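Local coordinates for neuraminidase (Influenza A virus, PDB 4K3Y), which forms the six-bladed beta-propeller head of a bat influenza A surface glycoprotein that resembles neuraminidase, although it probably lacks the classical sialidase activity, at residues C[79-84]-C[92-97]; C[45-50]-C[102-107]; C[193-198]-C[211-216]; C[205-210]-C[219-224]. All coordinates share one frame; numbering follows the deposited sequence.

Contact 1: residues C[79-84]-C[92-97]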
loop_
_atom_site.group_PDB
_atom_site.type_symbol
_atom_site.label_atom_id
_atom_site.label_comp_id
_atom_site.label_asym_id
_atom_site.label_seq_id
_atom_site.Cartn_x
_atom_site.Cartn_y
_atom_site.Cartn_z
ATOM N N VAL C 79 11.117 -0.537 16.572
ATOM C CA VAL C 79 11.851 -0.097 15.377
ATOM C C VAL C 79 10.977 -0.117 14.128
ATOM O O VAL C 79 10.253 -1.085 13.865
ATOM C CB VAL C 79 13.127 -0.929 15.113
ATOM C CG1 VAL C 79 13.953 -0.271 14.011
ATOM C CG2 VAL C 79 13.965 -1.069 16.397
ATOM N N TYR C 80 11.033 0.966 13.367
ATOM C CA TYR C 80 10.232 1.083 12.155
ATOM C C TYR C 80 11.098 1.551 11.008
ATOM O O TYR C 80 12.230 1.994 11.213
ATOM C CB TYR C 80 9.087 2.084 12.354
ATOM C CG TYR C 80 8.065 1.634 13.366
ATOM C CD1 TYR C 80 8.242 1.886 14.730
ATOM C CD2 TYR C 80 6.917 0.954 12.964
ATOM C CE1 TYR C 80 7.298 1.474 15.661
ATOM C CE2 TYR C 80 5.972 0.535 13.890
ATOM C CZ TYR C 80 6.162 0.796 15.235
ATOM O OH TYR C 80 5.220 0.382 16.154
ATOM N N SER C 81 10.559 1.447 9.799
ATOM C CA SER C 81 11.176 2.060 8.633
ATOM C C SER C 81 10.059 2.603 7.766
ATOM O O SER C 81 8.915 2.150 7.883
ATOM C CB SER C 81 12.040 1.060 7.857
ATOM O OG SER C 81 11.250 0.051 7.259
ATOM N N VAL C 82 10.384 3.599 6.939
ATOM C CA VAL C 82 9.531 4.006 5.821
ATOM C C VAL C 82 10.415 4.160 4.598
ATOM O O VAL C 82 11.641 4.187 4.705
ATOM C CB VAL C 82 8.794 5.342 6.072
ATOM C CG1 VAL C 82 7.830 5.215 7.254
ATOM C CG2 VAL C 82 9.802 6.465 6.286
ATOM N N LYS C 83 9.809 4.238 3.425
ATOM C CA LYS C 83 10.597 4.526 2.245
ATOM C C LYS C 83 11.000 5.978 2.392
ATOM O O LYS C 83 10.140 6.825 2.679
ATOM C CB LYS C 83 9.750 4.336 0.994
ATOM C CG LYS C 83 10.502 4.427 -0.309
ATOM C CD LYS C 83 9.503 4.689 -1.410
ATOM C CE LYS C 83 10.063 4.410 -2.789
ATOM N NZ LYS C 83 8.983 4.620 -3.802
ATOM N N LEU C 84 12.295 6.269 2.253
ATOM C CA LEU C 84 12.758 7.663 2.317
ATOM C C LEU C 84 12.024 8.517 1.288
ATOM O O LEU C 84 12.079 8.234 0.088
ATOM C CB LEU C 84 14.261 7.770 2.083
ATOM C CG LEU C 84 14.787 9.214 2.062
ATOM C CD1 LEU C 84 14.757 9.857 3.451
ATOM C CD2 LEU C 84 16.198 9.260 1.480
ATOM N N LYS C 92 2.236 4.356 6.313
ATOM C CA LYS C 92 3.500 4.137 5.619
ATOM C C LYS C 92 4.526 3.324 6.436
ATOM O O LYS C 92 5.594 2.963 5.926
ATOM C CB LYS C 92 4.081 5.478 5.165
ATOM C CG LYS C 92 3.239 6.195 4.117
ATOM C CD LYS C 92 3.144 5.393 2.825
ATOM C CE LYS C 92 2.390 6.169 1.755
ATOM N NZ LYS C 92 1.164 6.797 2.330
ATOM N N LEU C 93 4.180 3.013 7.687
ATOM C CA LEU C 93 5.099 2.358 8.630
ATOM C C LEU C 93 5.272 0.868 8.371
ATOM O O LEU C 93 4.282 0.135 8.315
ATOM C CB LEU C 93 4.580 2.521 10.057
ATOM C CG LEU C 93 5.163 3.650 10.900
ATOM C CD1 LEU C 93 5.446 4.853 10.045
ATOM C CD2 LEU C 93 4.212 4.033 12.014
ATOM N N LYS C 94 6.519 0.423 8.213
ATOM C CA LYS C 94 6.843 -1.004 8.285
ATOM C C LYS C 94 7.442 -1.269 9.660
ATOM O O LYS C 94 8.457 -0.670 10.030
ATOM C CB LYS C 94 7.839 -1.405 7.186
ATOM C CG LYS C 94 8.473 -2.812 7.340
ATOM C CD LYS C 94 8.891 -3.369 5.957
ATOM C CE LYS C 94 10.077 -4.337 5.992
ATOM N NZ LYS C 94 11.109 -3.979 4.944
ATOM N N PHE C 95 6.800 -2.135 10.433
ATOM C CA PHE C 95 7.352 -2.559 11.720
ATOM C C PHE C 95 8.567 -3.470 11.488
ATOM O O PHE C 95 8.583 -4.281 10.558
ATOM C CB PHE C 95 6.275 -3.267 12.547
ATOM C CG PHE C 95 6.803 -3.996 13.736
ATOM C CD1 PHE C 95 7.136 -3.311 14.902
ATOM C CD2 PHE C 95 6.952 -5.369 13.703
ATOM C CE1 PHE C 95 7.618 -3.985 16.004
ATOM C CE2 PHE C 95 7.435 -6.047 14.809
ATOM C CZ PHE C 95 7.769 -5.349 15.957
ATOM N N GLU C 96 9.592 -3.333 12.320
ATOM C CA GLU C 96 10.867 -3.969 12.015
ATOM C C GLU C 96 11.398 -4.897 13.107
ATOM O O GLU C 96 11.883 -6.003 12.820
ATOM C CB GLU C 96 11.901 -2.899 11.655
ATOM C CG GLU C 96 11.634 -2.220 10.311
ATOM C CD GLU C 96 12.125 -3.045 9.114
ATOM O OE1 GLU C 96 12.552 -4.217 9.316
ATOM O OE2 GLU C 96 12.093 -2.508 7.971
ATOM N N ALA C 97 11.304 -4.451 14.356
ATOM C CA ALA C 97 11.886 -5.185 15.477
ATOM C C ALA C 97 11.469 -4.556 16.793
ATOM O O ALA C 97 10.834 -3.506 16.814
ATOM C CB ALA C 97 13.423 -5.220 15.371
#
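A classic beta bulge, in which Glu96 and Ala97 both face Val79, marks the hairpin of strands 78-83 and 94-98 at one side of a four-stranded beta-propeller blade. Val79 N donates to Ala97 O at 3.0 Å, while Val79 O accepts from Glu96 N at 2.8 Å. Beyond the bulge, Ser81 and Lys94 form a regular antiparallel hydrogen-bonded pair through their backbones. Tyr80 and Phe95, on the other face of the sheet, are a non-hydrogen-bonded pair whose rings meet in a T-shaped stack: the edge of Phe95 is turned to the face of Tyr80, with ring centroids 5.9 Å apart and planes at 71°. Tyr80 CD2 also packs on Leu93 CG, 3.8 Å away. Next along, Val82 and Leu93 lie side by side, and Val82 CG1 reaches Leu93 CD1 at 3.7 Å. Segment 92-97, on the outer edge of the blade in this chain, also meets other subunits: Phe95 packs on Thr24 of a second and Lys92 NZ donates to Asp91 O of a third. On the face shared by Ser81 and Lys94, the Glu96 chain bends at its second torsion (chi2 -81°) and brings the carboxylate back along the strand. Glu96 OE2 there lies 3.5 Å from Lys94 NZ in a salt bridge. Ser81 OG, which also bonds to Arg54 NE, donates to the anti lone pair of Glu96 OE2 at 2.8 Å.

Contact 2: residues C[45-50]-C[102-107]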
loop_
_atom_site.group_PDB
_atom_site.type_symbol
_atom_site.label_atom_id
_atom_site.label_comp_id
_atom_site.label_asym_id
_atom_site.label_seq_id
_atom_site.Cartn_x
_atom_site.Cartn_y
_atom_site.Cartn_z
ATOM N N PHE C 45 18.134 7.180 10.804
ATOM C CA PHE C 45 19.267 7.000 9.913
ATOM C C PHE C 45 18.740 6.405 8.607
ATOM O O PHE C 45 17.602 5.924 8.527
ATOM C CB PHE C 45 20.357 6.103 10.534
ATOM C CG PHE C 45 19.958 4.664 10.652
ATOM C CD1 PHE C 45 19.255 4.211 11.764
ATOM C CD2 PHE C 45 20.270 3.755 9.637
ATOM C CE1 PHE C 45 18.876 2.863 11.871
ATOM C CE2 PHE C 45 19.892 2.416 9.733
ATOM C CZ PHE C 45 19.200 1.968 10.858
ATOM N N VAL C 46 19.577 6.436 7.583
ATOM C CA VAL C 46 19.156 5.980 6.285
ATOM C C VAL C 46 19.986 4.784 5.861
ATOM O O VAL C 46 21.220 4.766 6.030
ATOM C CB VAL C 46 19.285 7.099 5.259
ATOM C CG1 VAL C 46 18.922 6.603 3.858
ATOM C CG2 VAL C 46 18.393 8.256 5.671
ATOM N N SER C 47 19.299 3.771 5.337
ATOM C CA SER C 47 19.985 2.680 4.665
ATOM C C SER C 47 19.288 2.339 3.352
ATOM O O SER C 47 18.048 2.390 3.236
ATOM C CB SER C 47 20.097 1.458 5.554
ATOM O OG SER C 47 21.111 0.612 5.057
ATOM N N CYS C 48 20.100 2.004 2.361
ATOM C CA CYS C 48 19.581 1.762 1.032
ATOM C C CYS C 48 19.708 0.301 0.635
ATOM O O CYS C 48 20.674 -0.366 1.006
ATOM C CB CYS C 48 20.295 2.671 0.033
ATOM S SG CYS C 48 19.905 4.403 0.328
ATOM N N SER C 49 18.699 -0.196 -0.077
ATOM C CA SER C 49 18.750 -1.516 -0.712
ATOM C C SER C 49 19.075 -1.340 -2.191
ATOM O O SER C 49 19.587 -0.300 -2.609
ATOM C CB SER C 49 17.415 -2.229 -0.573
ATOM O OG SER C 49 16.448 -1.636 -1.425
ATOM N N ASP C 50 18.779 -2.356 -2.986
ATOM C CA ASP C 50 19.049 -2.283 -4.418
ATOM C C ASP C 50 17.825 -1.766 -5.171
ATOM O O ASP C 50 17.859 -1.616 -6.389
ATOM C CB ASP C 50 19.552 -3.630 -4.964
ATOM C CG ASP C 50 18.562 -4.786 -4.728
ATOM O OD1 ASP C 50 17.548 -4.613 -4.006
ATOM O OD2 ASP C 50 18.816 -5.887 -5.275
ATOM N N ALA C 102 18.958 0.604 16.845
ATOM C CA ALA C 102 19.048 -0.263 15.683
ATOM C C ALA C 102 20.055 0.205 14.647
ATOM O O ALA C 102 20.308 1.395 14.483
ATOM C CB ALA C 102 17.660 -0.467 15.037
ATOM N N SER C 103 20.631 -0.767 13.962
ATOM C CA SER C 103 21.365 -0.542 12.735
ATOM C C SER C 103 20.718 -1.459 11.681
ATOM O O SER C 103 20.242 -2.559 12.013
ATOM C CB SER C 103 22.831 -0.899 12.960
ATOM O OG SER C 103 23.626 -0.562 11.840
ATOM N N SER C 104 20.652 -1.020 10.425
ATOM C CA SER C 104 20.197 -1.931 9.351
ATOM C C SER C 104 21.062 -1.866 8.091
ATOM O O SER C 104 21.795 -0.897 7.896
ATOM C CB SER C 104 18.730 -1.693 8.986
ATOM O OG SER C 104 18.574 -0.424 8.388
ATOM N N CYS C 105 20.970 -2.904 7.261
ATOM C CA CYS C 105 21.704 -2.998 5.994
ATOM C C CYS C 105 20.942 -3.952 5.055
ATOM O O CYS C 105 20.104 -4.726 5.522
ATOM C CB CYS C 105 23.167 -3.396 6.121
ATOM S SG CYS C 105 23.714 -3.912 7.778
ATOM N N HIS C 106 21.216 -3.915 3.745
ATOM C CA HIS C 106 20.549 -4.829 2.791
ATOM C C HIS C 106 21.554 -5.450 1.814
ATOM O O HIS C 106 22.347 -4.733 1.202
ATOM C CB HIS C 106 19.446 -4.088 2.042
ATOM C CG HIS C 106 18.561 -4.981 1.217
ATOM N ND1 HIS C 106 18.988 -5.578 0.061
ATOM C CD2 HIS C 106 17.268 -5.336 1.394
ATOM C CE1 HIS C 106 17.988 -6.299 -0.448
ATOM N NE2 HIS C 106 16.944 -6.167 0.343
ATOM N N ASP C 107 21.505 -6.772 1.642
ATOM C CA ASP C 107 22.562 -7.477 0.899
ATOM C C ASP C 107 22.169 -7.813 -0.536
ATOM O O ASP C 107 22.959 -8.395 -1.272
ATOM C CB ASP C 107 22.999 -8.766 1.618
ATOM C CG ASP C 107 21.845 -9.738 1.833
ATOM O OD1 ASP C 107 20.744 -9.524 1.255
ATOM O OD2 ASP C 107 22.051 -10.730 2.578
HETATM O O HOH W 1 22.555 -1.255 2.728
#
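Strands 45-48 and 102-106, the first strands of two successive propeller blades, run almost parallel at 18°, yet their axes come no closer than 6.4 Å, so side chains and one water bridge them in place of sheet pairing. Phe45 directs its ring at the backbone around Ser103: CE1 lies 3.3 Å from Ala102 O, and CE2 lies 3.4 Å from the hydroxyl oxygen OG of Ser104. Ser47 OG, anti to its own backbone N (chi1 -161°), comes within 3.3 Å of Ser104 O, a weak bond whose proton may instead go to another acceptor within reach; this hydroxyl also bonds to Ser148 OG. One water sits between the strands. It donates to Cys48 O at 2.7 Å and accepts from His106 N at 3.1 Å, with a weaker link to Ser47 OG. At the far end Ser49 CB lies over one face of the His106 imidazole, 3.6 Å from the ring centroid in a CH-pi contact, while Trp111 meets the same ring edge-to-face. Disulfides from Cys48 to Cys53 and from Cys105 to Cys149 tie each strand to other parts of the chain. The interface between the blades is thus buried but distinctly polar, and the water satisfies a carbonyl and an N-H that stand too far apart to bond each other.

Contact 3: residues C[193-198]-C[211-216]. With CA (calcium ion), chain M.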
loop_
_atom_site.group_PDB
_atom_site.type_symbol
_atom_site.label_atom_id
_atom_site.label_comp_id
_atom_site.label_asym_id
_atom_site.label_seq_id
_atom_site.Cartn_x
_atom_site.Cartn_y
_atom_site.Cartn_z
ATOM N N ASN C 193 37.796 6.058 22.678
ATOM C CA ASN C 193 36.420 5.565 22.615
ATOM C C ASN C 193 35.879 5.671 21.173
ATOM O O ASN C 193 36.193 6.631 20.460
ATOM C CB ASN C 193 35.553 6.344 23.611
ATOM C CG ASN C 193 34.076 6.010 23.497
ATOM O OD1 ASN C 193 33.683 4.834 23.518
ATOM N ND2 ASN C 193 33.241 7.050 23.363
ATOM N N PHE C 194 35.074 4.693 20.746
ATOM C CA PHE C 194 34.650 4.599 19.347
ATOM C C PHE C 194 33.158 4.260 19.181
ATOM O O PHE C 194 32.806 3.138 18.775
ATOM C CB PHE C 194 35.507 3.548 18.627
ATOM C CG PHE C 194 35.479 3.662 17.126
ATOM C CD1 PHE C 194 36.100 4.734 16.493
ATOM C CD2 PHE C 194 34.849 2.693 16.341
ATOM C CE1 PHE C 194 36.091 4.853 15.096
ATOM C CE2 PHE C 194 34.841 2.804 14.950
ATOM C CZ PHE C 194 35.464 3.890 14.327
ATOM N N GLU C 195 32.284 5.218 19.479
ATOM C CA GLU C 195 30.829 4.965 19.431
ATOM C C GLU C 195 30.176 5.401 18.123
ATOM O O GLU C 195 30.676 6.298 17.448
ATOM C CB GLU C 195 30.110 5.656 20.599
ATOM C CG GLU C 195 30.617 5.261 21.981
ATOM C CD GLU C 195 30.074 3.927 22.470
ATOM O OE1 GLU C 195 28.976 3.503 22.034
ATOM O OE2 GLU C 195 30.752 3.305 23.311
ATOM N N PHE C 196 29.062 4.754 17.777
ATOM C CA PHE C 196 28.248 5.138 16.608
ATOM C C PHE C 196 28.987 5.350 15.290
ATOM O O PHE C 196 28.776 6.381 14.646
ATOM C CB PHE C 196 27.495 6.444 16.906
ATOM C CG PHE C 196 26.941 6.506 18.280
ATOM C CD1 PHE C 196 25.989 5.577 18.692
ATOM C CD2 PHE C 196 27.373 7.473 19.172
ATOM C CE1 PHE C 196 25.467 5.613 19.975
ATOM C CE2 PHE C 196 26.849 7.523 20.464
ATOM C CZ PHE C 196 25.893 6.583 20.861
ATOM N N PRO C 197 29.844 4.400 14.874
ATOM C CA PRO C 197 30.492 4.678 13.581
ATOM C C PRO C 197 29.492 4.761 12.413
ATOM O O PRO C 197 28.529 3.984 12.362
ATOM C CB PRO C 197 31.434 3.482 13.388
ATOM C CG PRO C 197 30.894 2.400 14.296
ATOM C CD PRO C 197 30.270 3.113 15.458
ATOM N N THR C 198 29.700 5.728 11.522
ATOM C CA THR C 198 28.977 5.785 10.256
ATOM C C THR C 198 29.985 5.482 9.178
ATOM O O THR C 198 31.137 5.937 9.225
ATOM C CB THR C 198 28.324 7.157 9.975
ATOM O OG1 THR C 198 29.164 8.207 10.477
ATOM C CG2 THR C 198 27.009 7.243 10.655
ATOM N N THR C 211 32.668 8.333 17.146
ATOM C CA THR C 211 32.526 9.436 18.090
ATOM C C THR C 211 33.252 9.092 19.398
ATOM O O THR C 211 32.965 8.056 20.019
ATOM C CB THR C 211 31.025 9.739 18.383
ATOM O OG1 THR C 211 30.344 10.025 17.154
ATOM C CG2 THR C 211 30.875 10.931 19.331
ATOM N N ASN C 212 34.196 9.938 19.812
ATOM C CA ASN C 212 34.855 9.718 21.097
ATOM C C ASN C 212 34.223 10.562 22.208
ATOM O O ASN C 212 34.466 11.791 22.295
ATOM C CB ASN C 212 36.345 10.040 21.007
ATOM C CG ASN C 212 37.140 9.457 22.154
ATOM O OD1 ASN C 212 36.670 9.374 23.291
ATOM N ND2 ASN C 212 38.368 9.052 21.859
ATOM N N LEU C 213 33.437 9.899 23.061
ATOM C CA LEU C 213 32.785 10.570 24.187
ATOM C C LEU C 213 33.651 10.680 25.455
ATOM O O LEU C 213 33.194 11.121 26.520
ATOM C CB LEU C 213 31.398 9.975 24.498
ATOM C CG LEU C 213 30.379 10.174 23.370
ATOM C CD1 LEU C 213 30.425 9.004 22.388
ATOM C CD2 LEU C 213 28.981 10.373 23.923
ATOM N N TRP C 214 34.913 10.303 25.318
ATOM C CA TRP C 214 35.817 10.228 26.452
ATOM C C TRP C 214 36.855 11.346 26.478
ATOM O O TRP C 214 36.820 12.199 27.367
ATOM C CB TRP C 214 36.508 8.861 26.456
ATOM C CG TRP C 214 37.560 8.675 27.507
ATOM C CD1 TRP C 214 37.731 9.402 28.656
ATOM C CD2 TRP C 214 38.589 7.679 27.504
ATOM N NE1 TRP C 214 38.806 8.916 29.363
ATOM C CE2 TRP C 214 39.353 7.861 28.679
ATOM C CE3 TRP C 214 38.937 6.649 26.620
ATOM C CZ2 TRP C 214 40.445 7.052 28.994
ATOM C CZ3 TRP C 214 40.024 5.847 26.932
ATOM C CH2 TRP C 214 40.766 6.056 28.111
ATOM N N ASN C 215 37.764 11.339 25.501
ATOM C CA ASN C 215 38.994 12.130 25.567
ATOM C C ASN C 215 39.451 12.738 24.233
ATOM O O ASN C 215 40.643 12.980 24.046
ATOM C CB ASN C 215 40.118 11.228 26.074
ATOM C CG ASN C 215 40.250 9.962 25.252
ATOM O OD1 ASN C 215 39.490 9.737 24.312
ATOM N ND2 ASN C 215 41.222 9.137 25.590
ATOM N N ASP C 216 38.528 12.968 23.306
ATOM C CA ASP C 216 38.883 13.535 21.999
ATOM C C ASP C 216 37.759 14.360 21.400
ATOM O O ASP C 216 36.666 13.848 21.226
ATOM C CB ASP C 216 39.237 12.426 20.997
ATOM C CG ASP C 216 39.909 12.971 19.741
ATOM O OD1 ASP C 216 40.216 14.192 19.709
ATOM O OD2 ASP C 216 40.154 12.178 18.802
HETATM CA CA CA M . 34.092 14.614 22.216
#
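Glu195 and Thr211 form the backbone link of this contact, a single antiparallel hydrogen-bonded pair between the two segments, just before the chain turns a corner at Phe196. Glu195 N donates to Thr211 O at 3.0 Å, and Thr211 N returns a bond to Glu195 O at 2.9 Å. Apolar contact comes from Leu213: the Glu195 and Leu213 side chains cross at about a right angle, with Glu195 CG 3.8 Å from Leu213 CD1, and that methyl also touches the Phe196 ring. Beyond CG, the Glu195 carboxylate forms a salt bridge with Arg143. Side-chain hydrogen bonds shape the 211-216 loop from within. Asn212 OD1 accepts from Trp214 N at 2.8 Å, in the plane of its amide, and from Asn215 N at 3.2 Å, well above that plane, which makes an Asx turn within an Asx motif. Asn193 packs across this turn, its CB 3.9 Å from Trp214 CB. The calcium ion is bound by main-chain oxygens: Asn212 O and Asp216 O each lie 2.9 Å from it, and Gly262 O is the third protein ligand. Asp216 OD1 accepts instead from the N-H groups of Lys218 and Thr256. The site is therefore set by the course of the main chain, and the two bonds to Asn212 OD1 probably help to hold the turn between its two ligands in this loop.

Contact 4: residues C[205-210]-C[219-224]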
loop_
_atom_site.group_PDB
_atom_site.type_symbol
_atom_site.label_atom_id
_atom_site.label_comp_id
_atom_site.label_asym_id
_atom_site.label_seq_id
_atom_site.Cartn_x
_atom_site.Cartn_y
_atom_site.Cartn_z
ATOM N N LYS C 205 37.940 -0.960 0.809
ATOM C CA LYS C 205 37.860 -0.801 2.259
ATOM C C LYS C 205 36.513 -0.243 2.726
ATOM O O LYS C 205 35.904 0.605 2.061
ATOM C CB LYS C 205 39.004 0.084 2.774
ATOM C CG LYS C 205 40.365 -0.583 2.712
ATOM C CD LYS C 205 41.497 0.436 2.651
ATOM C CE LYS C 205 42.789 -0.215 2.176
ATOM N NZ LYS C 205 42.531 -1.537 1.514
ATOM N N VAL C 206 36.041 -0.737 3.865
ATOM C CA VAL C 206 34.986 -0.039 4.583
ATOM C C VAL C 206 35.650 1.042 5.418
ATOM O O VAL C 206 36.641 0.782 6.099
ATOM C CB VAL C 206 34.199 -0.952 5.521
ATOM C CG1 VAL C 206 33.145 -0.137 6.275
ATOM C CG2 VAL C 206 33.541 -2.063 4.741
ATOM N N LYS C 207 35.116 2.259 5.353
ATOM C CA LYS C 207 35.667 3.360 6.128
ATOM C C LYS C 207 34.621 3.950 7.089
ATOM O O LYS C 207 33.503 4.261 6.678
ATOM C CB LYS C 207 36.260 4.409 5.183
ATOM C CG LYS C 207 37.317 3.846 4.241
ATOM C CD LYS C 207 38.057 4.974 3.533
ATOM C CE LYS C 207 38.891 4.492 2.350
ATOM N NZ LYS C 207 39.023 5.579 1.315
ATOM N N CYS C 208 34.986 4.087 8.362
ATOM C CA CYS C 208 34.029 4.526 9.375
ATOM C C CYS C 208 34.526 5.732 10.166
ATOM O O CYS C 208 35.722 5.875 10.414
ATOM C CB CYS C 208 33.718 3.378 10.333
ATOM S SG CYS C 208 33.010 1.981 9.519
ATOM N N THR C 209 33.602 6.599 10.563
ATOM C CA THR C 209 33.931 7.712 11.449
ATOM C C THR C 209 33.212 7.495 12.754
ATOM O O THR C 209 31.991 7.399 12.779
ATOM C CB THR C 209 33.471 9.044 10.890
ATOM O OG1 THR C 209 34.127 9.286 9.638
ATOM C CG2 THR C 209 33.821 10.152 11.860
ATOM N N GLY C 210 33.962 7.395 13.842
ATOM C CA GLY C 210 33.350 7.183 15.139
ATOM C C GLY C 210 33.218 8.468 15.941
ATOM O O GLY C 210 33.602 9.551 15.478
ATOM N N ARG C 219 37.403 13.369 15.702
ATOM C CA ARG C 219 36.695 12.095 15.573
ATOM C C ARG C 219 37.638 10.950 15.209
ATOM O O ARG C 219 38.504 11.110 14.352
ATOM C CB ARG C 219 35.539 12.212 14.567
ATOM C CG ARG C 219 34.487 13.272 14.930
ATOM C CD ARG C 219 33.350 13.306 13.918
ATOM N NE ARG C 219 32.192 14.056 14.403
ATOM C CZ ARG C 219 31.332 13.605 15.314
ATOM N NH1 ARG C 219 31.486 12.401 15.850
ATOM N NH2 ARG C 219 30.313 14.361 15.697
ATOM N N PRO C 220 37.482 9.788 15.871
ATOM C CA PRO C 220 38.311 8.627 15.511
ATOM C C PRO C 220 37.882 8.028 14.170
ATOM O O PRO C 220 36.710 8.159 13.780
ATOM C CB PRO C 220 38.046 7.641 16.659
ATOM C CG PRO C 220 36.681 8.021 17.186
ATOM C CD PRO C 220 36.610 9.519 17.034
ATOM N N PHE C 221 38.821 7.377 13.484
ATOM C CA PHE C 221 38.583 6.832 12.150
ATOM C C PHE C 221 39.020 5.368 12.008
ATOM O O PHE C 221 40.026 4.956 12.577
ATOM C CB PHE C 221 39.322 7.677 11.121
ATOM C CG PHE C 221 38.747 7.589 9.743
ATOM C CD1 PHE C 221 37.641 8.349 9.398
ATOM C CD2 PHE C 221 39.312 6.758 8.785
ATOM C CE1 PHE C 221 37.097 8.285 8.123
ATOM C CE2 PHE C 221 38.774 6.685 7.502
ATOM C CZ PHE C 221 37.664 7.451 7.173
ATOM N N LEU C 222 38.267 4.600 11.226
ATOM C CA LEU C 222 38.557 3.194 10.997
ATOM C C LEU C 222 38.491 2.888 9.502
ATOM O O LEU C 222 37.686 3.476 8.769
ATOM C CB LEU C 222 37.514 2.322 11.711
ATOM C CG LEU C 222 37.885 1.018 12.427
ATOM C CD1 LEU C 222 36.680 0.087 12.469
ATOM C CD2 LEU C 222 39.089 0.320 11.824
ATOM N N GLU C 223 39.349 1.976 9.053
ATOM C CA GLU C 223 39.197 1.352 7.741
ATOM C C GLU C 223 39.495 -0.141 7.887
ATOM O O GLU C 223 40.292 -0.542 8.741
ATOM C CB GLU C 223 40.078 2.023 6.679
ATOM C CG GLU C 223 41.576 1.763 6.804
ATOM C CD GLU C 223 42.384 2.487 5.732
ATOM O OE1 GLU C 223 41.866 3.481 5.165
ATOM O OE2 GLU C 223 43.531 2.052 5.456
ATOM N N PHE C 224 38.829 -0.965 7.087
ATOM C CA PHE C 224 39.051 -2.408 7.141
ATOM C C PHE C 224 38.559 -3.114 5.876
ATOM O O PHE C 224 37.648 -2.626 5.194
ATOM C CB PHE C 224 38.386 -3.020 8.382
ATOM C CG PHE C 224 36.891 -2.869 8.413
ATOM C CD1 PHE C 224 36.307 -1.748 8.983
ATOM C CD2 PHE C 224 36.059 -3.856 7.873
ATOM C CE1 PHE C 224 34.921 -1.615 9.014
ATOM C CE2 PHE C 224 34.667 -3.728 7.899
ATOM C CZ PHE C 224 34.099 -2.617 8.471
#
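Arg219 runs alongside Thr209 and Gly210 of strand 205-211. Its CB rests 3.4 Å from Gly210 O, and CG remains near the same oxygen. CD passes Thr209 CG2 at 3.8 Å, where the two side chains cross at about a right angle. The chain is extended from CG to NE, whose bond to Gly241 O is weak. At the tip the guanidinium has Gly210 O near its plane, at one edge, while NH2 donates to Ile264 O. Next to Arg219, Pro220 O accepts from Gly210 N at 2.9 Å and opens the pairing of a beta hairpin, the second and third strands of a propeller blade. Within it, Cys208 pairs with Leu222 and Val206 with Phe224 as antiparallel hydrogen-bonded pairs; the bond from Cys208 N to Leu222 O measures 2.8 Å. On the face of these residues, Phe224 CG sits between its backbone N and carbonyl carbon (chi1 62°), which brings the ring over Val206. Val206 CB stands over one face of that ring, 3.7 Å from the centroid in a CH-pi contact. Cys208 SG, disulfide-bonded to Cys199 of the adjoining strand, meets the ring edge, 4.1 Å from Phe224 CE1. On the other face of the sheet, Phe221 lays one face of its ring against Cys208 O, 3.3 Å from Phe221 CD1, and Thr209 OG1, bonded to Met268 N, borders Phe221 CE1. Farther along, the aliphatic part of Lys205 crosses Glu223 obliquely, with Lys205 CD 3.8 Å from Glu223 CD.

The four contacts form two touching pairs. Contact 1 is nested along the chain inside the loop closed by contact 2, and Val79 CG1 packs on Ala102 CB at 3.9 Å. Contacts 3 and 4 alternate their segments along the chain and share a blade: Thr211 OG1 lies 2.9 Å from Arg219 NH1 in a hydrogen bond, and Phe194 CD1 packs on Pro220 CG. Contact 3 holds two ligands of the calcium ion, and the Arg219 side chain of contact 4 approaches to about 7 Å of it. Contacts 1 and 3, on opposite sides of the chain's centre, have centres about 28 Å apart, whereas the nearest atoms of contacts 2 and 3 are about 7 Å apart.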